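Long-range contact in phosphate-binding protein PstS (Borrelia burgdorferi, PDB 4N13), which binds inorganic phosphate with micromolar affinity as the solute-binding component of the PstSACB ABC transporter, which imports phosphate: residues Tyr44-Phe57 and Ile65-Ala79. Sequence-based numbering, arbitrary orientation.
Sequences YDAQGSSVGINGLF and ISSRDLTKEEIEQGA. With SO4 (sulfate ion), chain D.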
loop_
_atom_site.group_PDB
_atom_site.type_symbol
_atom_site.label_atom_id
_atom_site.label_comp_id
_atom_site.label_asym_id
_atom_site.label_seq_id
_atom_site.Cartn_x
_atom_site.Cartn_y
_atom_site.Cartn_z
ATOM N N TYR A 44 -17.715 -7.918 8.509
ATOM C CA TYR A 44 -16.641 -6.928 8.400
ATOM C C TYR A 44 -17.205 -5.527 8.512
ATOM O O TYR A 44 -18.099 -5.166 7.753
ATOM C CB TYR A 44 -15.876 -7.082 7.068
ATOM C CG TYR A 44 -14.610 -6.248 7.046
ATOM C CD1 TYR A 44 -13.616 -6.465 7.982
ATOM C CD2 TYR A 44 -14.415 -5.231 6.117
ATOM C CE1 TYR A 44 -12.462 -5.712 8.011
ATOM C CE2 TYR A 44 -13.248 -4.465 6.144
ATOM C CZ TYR A 44 -12.276 -4.717 7.099
ATOM O OH TYR A 44 -11.115 -3.984 7.164
ATOM N N ASP A 45 -16.698 -4.757 9.471
ATOM C CA ASP A 45 -17.108 -3.370 9.658
ATOM C C ASP A 45 -15.872 -2.514 9.479
ATOM O O ASP A 45 -14.940 -2.603 10.252
ATOM C CB ASP A 45 -17.734 -3.140 11.037
ATOM C CG ASP A 45 -18.547 -1.849 11.097
ATOM O OD1 ASP A 45 -18.367 -1.000 10.212
ATOM O OD2 ASP A 45 -19.343 -1.654 12.040
ATOM N N ALA A 46 -15.860 -1.679 8.451
ATOM C CA ALA A 46 -14.642 -0.986 8.054
ATOM C C ALA A 46 -14.664 0.505 8.407
ATOM O O ALA A 46 -15.078 1.341 7.598
ATOM C CB ALA A 46 -14.413 -1.171 6.573
ATOM N N GLN A 47 -14.199 0.831 9.611
ATOM C CA GLN A 47 -14.074 2.224 10.044
ATOM C C GLN A 47 -12.611 2.665 10.168
ATOM O O GLN A 47 -12.332 3.746 10.676
ATOM C CB GLN A 47 -14.786 2.476 11.391
ATOM C CG GLN A 47 -16.262 2.061 11.478
ATOM C CD GLN A 47 -17.121 2.629 10.378
ATOM O OE1 GLN A 47 -17.101 3.826 10.117
ATOM N NE2 GLN A 47 -17.892 1.763 9.720
ATOM N N GLY A 48 -11.679 1.835 9.713
ATOM C CA GLY A 48 -10.269 2.192 9.735
ATOM C C GLY A 48 -9.366 1.236 10.507
ATOM O O GLY A 48 -9.818 0.515 11.400
ATOM N N SER A 49 -8.073 1.229 10.180
ATOM C CA SER A 49 -7.140 0.301 10.831
ATOM C C SER A 49 -7.060 0.509 12.336
ATOM O O SER A 49 -7.149 -0.437 13.108
ATOM C CB SER A 49 -5.748 0.460 10.238
ATOM O OG SER A 49 -5.730 0.106 8.852
ATOM N N SER A 50 -6.860 1.749 12.759
ATOM C CA SER A 50 -6.685 2.016 14.185
ATOM C C SER A 50 -7.958 1.692 14.963
ATOM O O SER A 50 -7.903 1.123 16.057
ATOM C CB SER A 50 -6.286 3.474 14.423
ATOM O OG SER A 50 -4.952 3.680 14.000
ATOM N N VAL A 51 -9.105 2.045 14.393
ATOM C CA VAL A 51 -10.371 1.719 15.037
ATOM C C VAL A 51 -10.553 0.201 15.147
ATOM O O VAL A 51 -11.034 -0.312 16.151
ATOM C CB VAL A 51 -11.546 2.349 14.278
ATOM C CG1 VAL A 51 -12.874 1.838 14.812
ATOM C CG2 VAL A 51 -11.458 3.894 14.352
ATOM N N GLY A 52 -10.187 -0.531 14.098
ATOM C CA GLY A 52 -10.254 -1.969 14.145
ATOM C C GLY A 52 -9.411 -2.558 15.258
ATOM O O GLY A 52 -9.875 -3.431 15.994
ATOM N N ILE A 53 -8.164 -2.118 15.369
ATOM C CA ILE A 53 -7.301 -2.637 16.431
ATOM C C ILE A 53 -7.859 -2.250 17.813
ATOM O O ILE A 53 -7.883 -3.056 18.738
ATOM C CB ILE A 53 -5.864 -2.132 16.248
ATOM C CG1 ILE A 53 -5.290 -2.686 14.931
ATOM C CG2 ILE A 53 -4.987 -2.504 17.446
ATOM C CD1 ILE A 53 -4.055 -1.955 14.465
ATOM N N ASN A 54 -8.322 -1.017 17.957
ATOM C CA ASN A 54 -8.926 -0.609 19.233
ATOM C C ASN A 54 -10.141 -1.485 19.545
ATOM O O ASN A 54 -10.347 -1.905 20.686
ATOM C CB ASN A 54 -9.285 0.874 19.166
ATOM C CG ASN A 54 -9.719 1.441 20.492
ATOM O OD1 ASN A 54 -10.837 1.913 20.634
ATOM N ND2 ASN A 54 -8.834 1.420 21.462
ATOM N N GLY A 55 -10.954 -1.775 18.539
ATOM C CA GLY A 55 -12.115 -2.619 18.747
ATOM C C GLY A 55 -11.725 -4.046 19.128
ATOM O O GLY A 55 -12.389 -4.690 19.928
ATOM N N LEU A 56 -10.648 -4.553 18.545
ATOM C CA LEU A 56 -10.086 -5.844 18.935
ATOM C C LEU A 56 -9.726 -5.867 20.423
ATOM O O LEU A 56 -10.140 -6.778 21.164
ATOM C CB LEU A 56 -8.851 -6.148 18.084
ATOM C CG LEU A 56 -8.027 -7.378 18.469
ATOM C CD1 LEU A 56 -8.788 -8.658 18.150
ATOM C CD2 LEU A 56 -6.729 -7.381 17.710
ATOM N N PHE A 57 -8.999 -4.855 20.892
ATOM C CA PHE A 57 -8.579 -4.835 22.283
ATOM C C PHE A 57 -9.762 -4.695 23.234
ATOM O O PHE A 57 -9.689 -5.144 24.382
ATOM C CB PHE A 57 -7.598 -3.695 22.506
ATOM C CG PHE A 57 -6.242 -3.907 21.885
ATOM C CD1 PHE A 57 -5.778 -5.164 21.553
ATOM C CD2 PHE A 57 -5.425 -2.837 21.654
ATOM C CE1 PHE A 57 -4.508 -5.326 21.009
ATOM C CE2 PHE A 57 -4.178 -2.999 21.120
ATOM C CZ PHE A 57 -3.723 -4.238 20.797
ATOM N N ILE A 65 -8.218 -5.907 10.738
ATOM C CA ILE A 65 -7.451 -5.857 9.503
ATOM C C ILE A 65 -6.819 -4.472 9.406
ATOM O O ILE A 65 -7.532 -3.469 9.439
ATOM C CB ILE A 65 -8.321 -6.096 8.268
ATOM C CG1 ILE A 65 -9.090 -7.403 8.406
ATOM C CG2 ILE A 65 -7.445 -6.073 7.032
ATOM C CD1 ILE A 65 -8.202 -8.640 8.449
ATOM N N SER A 66 -5.483 -4.415 9.306
ATOM C CA SER A 66 -4.782 -3.140 9.311
ATOM C C SER A 66 -3.906 -2.965 8.085
ATOM O O SER A 66 -3.310 -3.916 7.594
ATOM C CB SER A 66 -3.911 -3.034 10.565
ATOM O OG SER A 66 -3.227 -1.796 10.602
ATOM N N SER A 67 -3.863 -1.735 7.586
ATOM C CA SER A 67 -2.954 -1.338 6.517
ATOM C C SER A 67 -1.712 -0.628 7.045
ATOM O O SER A 67 -0.914 -0.129 6.268
ATOM C CB SER A 67 -3.678 -0.437 5.522
ATOM O OG SER A 67 -4.212 0.692 6.188
ATOM N N ARG A 68 -1.562 -0.573 8.362
ATOM C CA ARG A 68 -0.398 0.046 8.978
ATOM C C ARG A 68 0.240 -0.884 9.980
ATOM O O ARG A 68 -0.431 -1.752 10.559
ATOM C CB ARG A 68 -0.779 1.342 9.683
ATOM C CG ARG A 68 -1.630 1.160 10.933
ATOM C CD ARG A 68 -1.257 2.180 12.000
ATOM N NE ARG A 68 -2.185 2.195 13.130
ATOM C CZ ARG A 68 -2.114 1.377 14.181
ATOM N NH1 ARG A 68 -1.176 0.453 14.270
ATOM N NH2 ARG A 68 -2.992 1.484 15.156
ATOM N N ASP A 69 1.534 -0.688 10.191
ATOM C CA ASP A 69 2.282 -1.526 11.106
ATOM C C ASP A 69 1.889 -1.277 12.556
ATOM O O ASP A 69 1.607 -0.166 12.977
ATOM C CB ASP A 69 3.792 -1.335 10.928
ATOM C CG ASP A 69 4.356 -2.155 9.780
ATOM O OD1 ASP A 69 3.812 -2.066 8.657
ATOM O OD2 ASP A 69 5.344 -2.893 10.008
ATOM N N LEU A 70 1.874 -2.363 13.299
ATOM C CA LEU A 70 1.574 -2.363 14.724
ATOM C C LEU A 70 2.627 -1.571 15.481
ATOM O O LEU A 70 3.806 -1.519 15.107
ATOM C CB LEU A 70 1.530 -3.786 15.265
ATOM C CG LEU A 70 0.432 -4.703 14.719
ATOM C CD1 LEU A 70 0.550 -6.089 15.336
ATOM C CD2 LEU A 70 -0.966 -4.154 14.954
ATOM N N THR A 71 2.198 -0.963 16.571
ATOM C CA THR A 71 3.105 -0.261 17.460
ATOM C C THR A 71 3.625 -1.197 18.545
ATOM O O THR A 71 3.078 -2.277 18.767
ATOM C CB THR A 71 2.413 0.897 18.150
ATOM O OG1 THR A 71 1.405 0.361 19.007
ATOM C CG2 THR A 71 1.801 1.850 17.128
ATOM N N LYS A 72 4.676 -0.775 19.241
ATOM C CA LYS A 72 5.161 -1.537 20.383
ATOM C C LYS A 72 4.084 -1.671 21.455
ATOM O O LYS A 72 3.947 -2.735 22.049
ATOM C CB LYS A 72 6.426 -0.894 20.969
ATOM C CG LYS A 72 7.634 -1.040 20.060
ATOM C CD LYS A 72 8.905 -0.489 20.712
ATOM C CE LYS A 72 8.881 1.020 20.913
ATOM N NZ LYS A 72 8.851 1.767 19.626
ATOM N N GLU A 73 3.314 -0.617 21.693
ATOM C CA GLU A 73 2.237 -0.680 22.683
ATOM C C GLU A 73 1.240 -1.765 22.306
ATOM O O GLU A 73 0.755 -2.500 23.169
ATOM C CB GLU A 73 1.523 0.675 22.827
ATOM C CG GLU A 73 0.378 0.660 23.878
ATOM C CD GLU A 73 -1.032 0.295 23.322
ATOM O OE1 GLU A 73 -1.219 0.303 22.086
ATOM O OE2 GLU A 73 -1.974 0.040 24.121
ATOM N N GLU A 74 0.927 -1.861 21.020
ATOM C CA GLU A 74 -0.035 -2.863 20.584
ATOM C C GLU A 74 0.525 -4.270 20.794
ATOM O O GLU A 74 -0.189 -5.166 21.238
ATOM C CB GLU A 74 -0.447 -2.589 19.131
ATOM C CG GLU A 74 -1.324 -1.338 19.062
ATOM C CD GLU A 74 -1.489 -0.739 17.690
ATOM O OE1 GLU A 74 -0.737 -1.077 16.765
ATOM O OE2 GLU A 74 -2.389 0.115 17.555
ATOM N N ILE A 75 1.805 -4.454 20.477
ATOM C CA ILE A 75 2.456 -5.733 20.731
ATOM C C ILE A 75 2.430 -6.064 22.231
ATOM O O ILE A 75 2.148 -7.184 22.634
ATOM C CB ILE A 75 3.911 -5.739 20.188
ATOM C CG1 ILE A 75 3.925 -5.614 18.658
ATOM C CG2 ILE A 75 4.655 -6.988 20.617
ATOM C CD1 ILE A 75 3.184 -6.700 17.934
ATOM N N GLU A 76 2.688 -5.064 23.067
ATOM C CA GLU A 76 2.696 -5.282 24.502
ATOM C C GLU A 76 1.321 -5.677 25.033
ATOM O O GLU A 76 1.216 -6.319 26.075
ATOM C CB GLU A 76 3.243 -4.029 25.186
ATOM C CG GLU A 76 4.724 -3.824 24.873
ATOM C CD GLU A 76 5.203 -2.388 24.999
ATOM O OE1 GLU A 76 4.414 -1.525 25.436
ATOM O OE2 GLU A 76 6.382 -2.126 24.641
ATOM N N GLN A 77 0.270 -5.255 24.344
ATOM C CA GLN A 77 -1.099 -5.623 24.699
ATOM C C GLN A 77 -1.499 -6.961 24.104
ATOM O O GLN A 77 -2.640 -7.381 24.245
ATOM C CB GLN A 77 -2.066 -4.546 24.214
ATOM C CG GLN A 77 -1.998 -3.248 24.984
ATOM C CD GLN A 77 -2.643 -3.337 26.352
ATOM O OE1 GLN A 77 -3.404 -4.269 26.649
ATOM N NE2 GLN A 77 -2.358 -2.357 27.189
ATOM N N GLY A 78 -0.574 -7.637 23.438
ATOM C CA GLY A 78 -0.812 -8.999 22.982
ATOM C C GLY A 78 -1.097 -9.138 21.500
ATOM O O GLY A 78 -1.395 -10.238 21.032
ATOM N N ALA A 79 -1.004 -8.054 20.736
ATOM C CA ALA A 79 -1.354 -8.129 19.317
ATOM C C ALA A 79 -0.356 -8.992 18.578
ATOM O O ALA A 79 0.839 -8.924 18.829
ATOM C CB ALA A 79 -1.405 -6.739 18.689
HETATM S S SO4 D . -7.170 2.748 6.773
HETATM O O1 SO4 D . -8.600 2.558 6.691
HETATM O O2 SO4 D . -6.889 4.084 6.206
HETATM O O3 SO4 D . -6.609 2.609 8.117
HETATM O O4 SO4 D . -6.473 1.758 5.977
#
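Part of the anion pocket of this class II periplasmic binding protein is built where the N-terminus of helix 49-57 meets the loop after strand 63-66, with a sulfate where phosphate probably sits. Ser49 joins the two: its OG, held beside its own backbone N (chi1 -64°), accepts a nearly straight bond from Ser67 N at 2.9 Å and donates to sulfate O3, which Ser49 N also reaches. Ser19 and Thr20 bind the anion as well. The helix N-terminus would favour the negative charge.

At the next residue of each segment, Arg68, in the conformer described, grips Ser50 OG side-on with NE and NH2; end-on, NH1 and NH2 each take a syn lone pair of Glu74, Arg68 NH2 reaching Glu74 OE2 at 2.8 Å. Glu74 OE1 also accepts from Thr71 N, its capping-box partner, above the carboxylate plane. Its rotation fixed by in-plane partners, the guanidinium receives Ile53 CD1 over one face. Ile53 CD1 also meets Leu70 CD2 at 3.8 Å. Gln77 and Ala79 flank Gly78, where a Schellman motif ends helix 72-76, and both meet the Phe57 ring: Ala79 CB at its edge, Gln77 CB over one face, 4.1 Å from the Phe57 centroid.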